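Local coordinates for 3-oxoacyl-[acyl-carrier-protein] synthase (PDB 2IX4), which catalyses the condensation steps of mitochondrial fatty acid synthesis, adding two carbons from malonyl-ACP to a growing acyl chain, at the interface of chains A and B. Numbering follows the deposited sequence. Chains: chain A/B, 3-oxoacyl-[acyl-carrier-protein] synthase.

Contact 1: the interface of chains A and B. Residues chain A 184, 188, 191, 277, 279-280; chain B 171-173, 192, 197.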
# COMPACT_ATOMS: atom_id res chain seq x y z
N HIS A 184 -5.27 0.03 -8.52
CA HIS A 184 -4.60 -1.19 -8.08
C HIS A 184 -5.36 -1.92 -6.97
O HIS A 184 -5.38 -3.15 -6.94
CB HIS A 184 -3.17 -0.91 -7.63
CG HIS A 184 -2.23 -0.56 -8.75
ND1 HIS A 184 -1.60 -1.52 -9.52
CD2 HIS A 184 -1.81 0.63 -9.22
CE1 HIS A 184 -0.84 -0.92 -10.42
NE2 HIS A 184 -0.94 0.38 -10.25
N ASP A 188 -6.32 -5.61 -7.68
CA ASP A 188 -5.83 -6.68 -6.81
C ASP A 188 -6.98 -7.50 -6.24
O ASP A 188 -6.89 -8.72 -6.15
CB ASP A 188 -4.99 -6.12 -5.66
CG ASP A 188 -3.63 -5.62 -6.11
OD1 ASP A 188 -3.21 -5.90 -7.25
OD2 ASP A 188 -2.97 -4.94 -5.30
N ARG A 191 -8.24 -9.89 -8.89
CA ARG A 191 -7.34 -11.06 -8.94
C ARG A 191 -7.63 -12.07 -7.83
O ARG A 191 -7.56 -13.28 -8.05
CB ARG A 191 -5.87 -10.63 -8.86
CG ARG A 191 -5.35 -9.90 -10.09
CD ARG A 191 -4.97 -10.86 -11.21
NE ARG A 191 -4.48 -10.14 -12.39
CZ ARG A 191 -5.27 -9.58 -13.31
NH1 ARG A 191 -6.59 -9.66 -13.21
NH2 ARG A 191 -4.73 -8.94 -14.34
N TYR A 277 -7.28 -5.63 -16.23
CA TYR A 277 -6.49 -4.94 -15.22
C TYR A 277 -5.05 -4.90 -15.71
O TYR A 277 -4.25 -5.79 -15.41
CB TYR A 277 -6.63 -5.65 -13.86
CG TYR A 277 -5.73 -5.18 -12.73
CD1 TYR A 277 -5.45 -3.82 -12.52
CD2 TYR A 277 -5.19 -6.10 -11.83
CE1 TYR A 277 -4.63 -3.40 -11.47
CE2 TYR A 277 -4.38 -5.69 -10.77
CZ TYR A 277 -4.11 -4.35 -10.60
OH TYR A 277 -3.31 -3.96 -9.54
N MET A 279 -1.29 -3.47 -15.97
CA MET A 279 -0.30 -2.84 -15.10
C MET A 279 1.02 -2.67 -15.81
O MET A 279 1.43 -3.55 -16.56
CB MET A 279 -0.08 -3.67 -13.84
CG MET A 279 -1.24 -3.70 -12.86
SD MET A 279 -0.98 -4.91 -11.55
CE MET A 279 -1.16 -6.45 -12.46
N SER A 280 1.69 -1.55 -15.55
CA SER A 280 3.03 -1.33 -16.07
C SER A 280 3.81 -0.36 -15.19
O SER A 280 3.27 0.21 -14.23
CB SER A 280 2.97 -0.78 -17.50
OG SER A 280 2.56 0.57 -17.51
N PRO B 171 4.30 -4.99 -13.92
CA PRO B 171 3.50 -4.34 -12.88
C PRO B 171 4.39 -3.64 -11.84
O PRO B 171 5.28 -4.27 -11.27
CB PRO B 171 2.74 -5.51 -12.24
CG PRO B 171 2.64 -6.53 -13.33
CD PRO B 171 3.92 -6.41 -14.11
N ASN B 172 4.15 -2.34 -11.65
CA ASN B 172 4.82 -1.51 -10.64
C ASN B 172 3.84 -1.31 -9.49
O ASN B 172 2.87 -0.57 -9.61
CB ASN B 172 5.24 -0.18 -11.27
CG ASN B 172 5.97 0.76 -10.31
OD1 ASN B 172 6.45 1.82 -10.72
ND2 ASN B 172 6.06 0.39 -9.05
N HIS B 173 4.10 -1.98 -8.37
CA HIS B 173 3.06 -2.24 -7.38
C HIS B 173 3.57 -2.17 -5.94
O HIS B 173 4.77 -2.29 -5.69
CB HIS B 173 2.47 -3.63 -7.66
CG HIS B 173 1.35 -4.02 -6.74
ND1 HIS B 173 1.54 -4.89 -5.68
CD2 HIS B 173 0.04 -3.70 -6.73
CE1 HIS B 173 0.39 -5.07 -5.05
NE2 HIS B 173 -0.54 -4.36 -5.67
N MET B 192 0.10 -12.21 -9.53
CA MET B 192 0.35 -11.57 -10.81
C MET B 192 1.07 -12.49 -11.78
O MET B 192 0.71 -12.57 -12.95
CB MET B 192 1.13 -10.26 -10.61
CG MET B 192 0.34 -9.19 -9.88
SD MET B 192 1.24 -7.66 -9.60
CE MET B 192 0.04 -6.80 -8.59
N ASP B 197 0.34 -11.66 -15.55
CA ASP B 197 0.66 -10.23 -15.59
C ASP B 197 2.16 -10.00 -15.76
O ASP B 197 2.58 -8.98 -16.30
CB ASP B 197 0.20 -9.54 -14.31
CG ASP B 197 -1.31 -9.55 -14.15
OD1 ASP B 197 -2.02 -9.09 -15.07
OD2 ASP B 197 -1.79 -10.00 -13.08
O HOH W 1 1.60 -1.07 -12.17
O HOH W 2 -1.12 -6.50 -16.38

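Contact 2: the interface of chains A and B. Residues chain A 282-283, 294, 298; chain B 110, 114, 169.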
# COMPACT_ATOMS: atom_id res chain seq x y z
N ASP A 282 6.77 2.90 -15.81
CA ASP A 282 7.47 3.78 -16.74
C ASP A 282 8.97 3.49 -16.77
O ASP A 282 9.60 3.56 -17.82
CB ASP A 282 7.25 5.26 -16.37
CG ASP A 282 5.82 5.73 -16.59
OD1 ASP A 282 5.05 5.04 -17.30
OD2 ASP A 282 5.47 6.81 -16.07
N ALA A 283 9.52 3.18 -15.59
CA ALA A 283 10.97 3.00 -15.41
C ALA A 283 11.76 4.20 -15.94
O ALA A 283 12.80 4.03 -16.59
CB ALA A 283 11.44 1.69 -16.06
N LYS A 294 5.12 5.28 -23.13
CA LYS A 294 5.21 3.82 -23.28
C LYS A 294 4.51 3.09 -22.13
O LYS A 294 3.80 2.12 -22.37
CB LYS A 294 6.67 3.37 -23.39
CG LYS A 294 6.83 1.89 -23.71
CD LYS A 294 8.27 1.45 -23.59
CE LYS A 294 8.40 -0.02 -23.93
NZ LYS A 294 9.75 -0.57 -23.60
N LEU A 298 1.56 0.44 -22.50
CA LEU A 298 1.63 -0.91 -21.96
C LEU A 298 0.44 -1.25 -21.08
O LEU A 298 -0.16 -2.32 -21.22
CB LEU A 298 2.94 -1.13 -21.20
CG LEU A 298 4.21 -1.34 -22.03
CD1 LEU A 298 5.44 -1.37 -21.14
CD2 LEU A 298 4.11 -2.62 -22.85
N GLU B 110 14.25 -5.69 -24.06
CA GLU B 110 12.99 -5.00 -23.73
C GLU B 110 11.86 -5.97 -23.38
O GLU B 110 11.07 -5.69 -22.48
CB GLU B 110 12.55 -4.04 -24.86
CG GLU B 110 13.35 -2.72 -24.95
CD GLU B 110 13.35 -1.90 -23.65
OE1 GLU B 110 12.26 -1.61 -23.11
OE2 GLU B 110 14.44 -1.54 -23.18
N GLU B 114 10.05 -5.83 -19.85
CA GLU B 114 8.60 -5.59 -19.83
C GLU B 114 7.85 -6.68 -19.08
O GLU B 114 6.75 -6.44 -18.58
CB GLU B 114 8.06 -5.47 -21.26
CG GLU B 114 8.29 -4.11 -21.91
CD GLU B 114 7.96 -4.10 -23.39
OE1 GLU B 114 8.42 -3.18 -24.10
OE2 GLU B 114 7.25 -5.01 -23.87
N GLN B 169 9.51 -2.91 -16.52
CA GLN B 169 8.29 -2.25 -16.97
C GLN B 169 7.04 -3.12 -16.82
O GLN B 169 5.99 -2.82 -17.39
CB GLN B 169 8.45 -1.77 -18.42
CG GLN B 169 9.57 -0.75 -18.60
CD GLN B 169 10.11 -0.74 -20.01
OE1 GLN B 169 9.41 -0.39 -20.96
NE2 GLN B 169 11.38 -1.12 -20.16

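Contact 1: the interface of chains A and B
A:Arg191 and B:Asp197 meet tip to tip across the dimer interface of this ketosynthase. The guanidinium presents its NE side: NE of A:Arg191 donates to OD2 of B:Asp197 at 2.8 Å and NH2 to OD1 at 2.8 Å. Each oxygen uses its syn lone pair, and the two planes lie 8° apart, a nearly coplanar salt bridge. An alanine in place of A:Arg191 would probably leave the B:Asp197 carboxylate without its charged mate from chain A, and the CD2 edge of A:Tyr277 without the guanidinium it packs against. A:Asp188 takes B:His173, whose NE2 donates to the syn lone pair of OD2 at 2.5 Å; the planes are 69° apart and OD2 is somewhat tilted from the ring plane. A:Met279 crosses B:Met192 and B:Pro171 at about right angles, its SD 3.7 Å from B:Met192 CE. A bend at chi3 (-71°) turns A:Met279 CE toward the B:Asp197 carboxylate carbon. B:Met192, extended beyond CG, sets its methyl over the centre of the B:His173 ring. In the second shell, the A:Tyr277 hydroxyl donates to A:Asp188 OD1 from above the carboxylate plane and pairs with A:His184 ND1, which would help hold the acid in place for B:His173. The A:Tyr277 ring meets one face of the A:Arg191 guanidinium edge-on, CD2 standing 3.7 Å above the plane and over its centre. One water joins A:Met279 N to B:Asp197 OD1; another lies 2.9 Å from A:Ser280 O and 2.9 Å from B:Asn172 N.

Contact 2: the interface of chains A and B
A:Lys294, at the start of helix 294-307, sends its ammonium into a cluster of oxygens on the partner subunit of this thiolase-like ketosynthase homodimer. Ionic contacts come from helix 110-114 of chain B: NZ of A:Lys294 forms salt bridges with OE1 of B:Glu110 at 2.8 Å and with OE1 of B:Glu114 at 3.0 Å. B:Glu114 OE1 offers its anti lone pair, and the glutamate side chain runs at about a right angle to the lysine. Two acidic groups around one ammonium would be expected to help keep the lysine charged. A hydrogen bond to a neutral acceptor joins NZ of A:Lys294 to the B:Gln169 side-chain carbonyl, OE1, at 2.7 Å, the ammonium lying in the plane of the amide where an oxygen lone pair points. The lysine reaches this cluster because CG is anti to the backbone N (chi1 -173°) and the chain stays extended to its tip. Within chain B, the other end of the B:Gln169 amide is tied down, NE2 donating to B:Glu110 OE1 at 3.1 Å and 163° at the hydrogen. That bond would help fix the turn of the amide, keeping its oxygen toward the lysine, and gives B:Glu110 OE1 a second donor beside the ammonium. Apolar packing flanks the charges. The A:Leu298 CD1 methyl, one helical turn beyond the lysine, lies 4.0 Å from B:Glu114 CG and also approaches B:Gln169 CB. From the loop after strand 272-281, the A:Ala283 CB methyl touches B:Gln169 CG at 4.0 Å.

The centres of contact 1 and contact 2 lie about 13 Å apart on the same dimer interface. They are joined through the backbone of both chains: in chain A, strand 272-281 supplies contact 1 and runs into the loop used by contact 2, while in chain B the segment 169-173 passes from contact 2 into contact 1. Two-fold symmetry gives each a twin with the chains exchanged. Helix 181-195, which gives A:His184, A:Asp188 and A:Arg191 to contact 1, begins two residues after the nucleophile A:Cys179, about 13 Å from the centre of contact 1, so the interface may help position it.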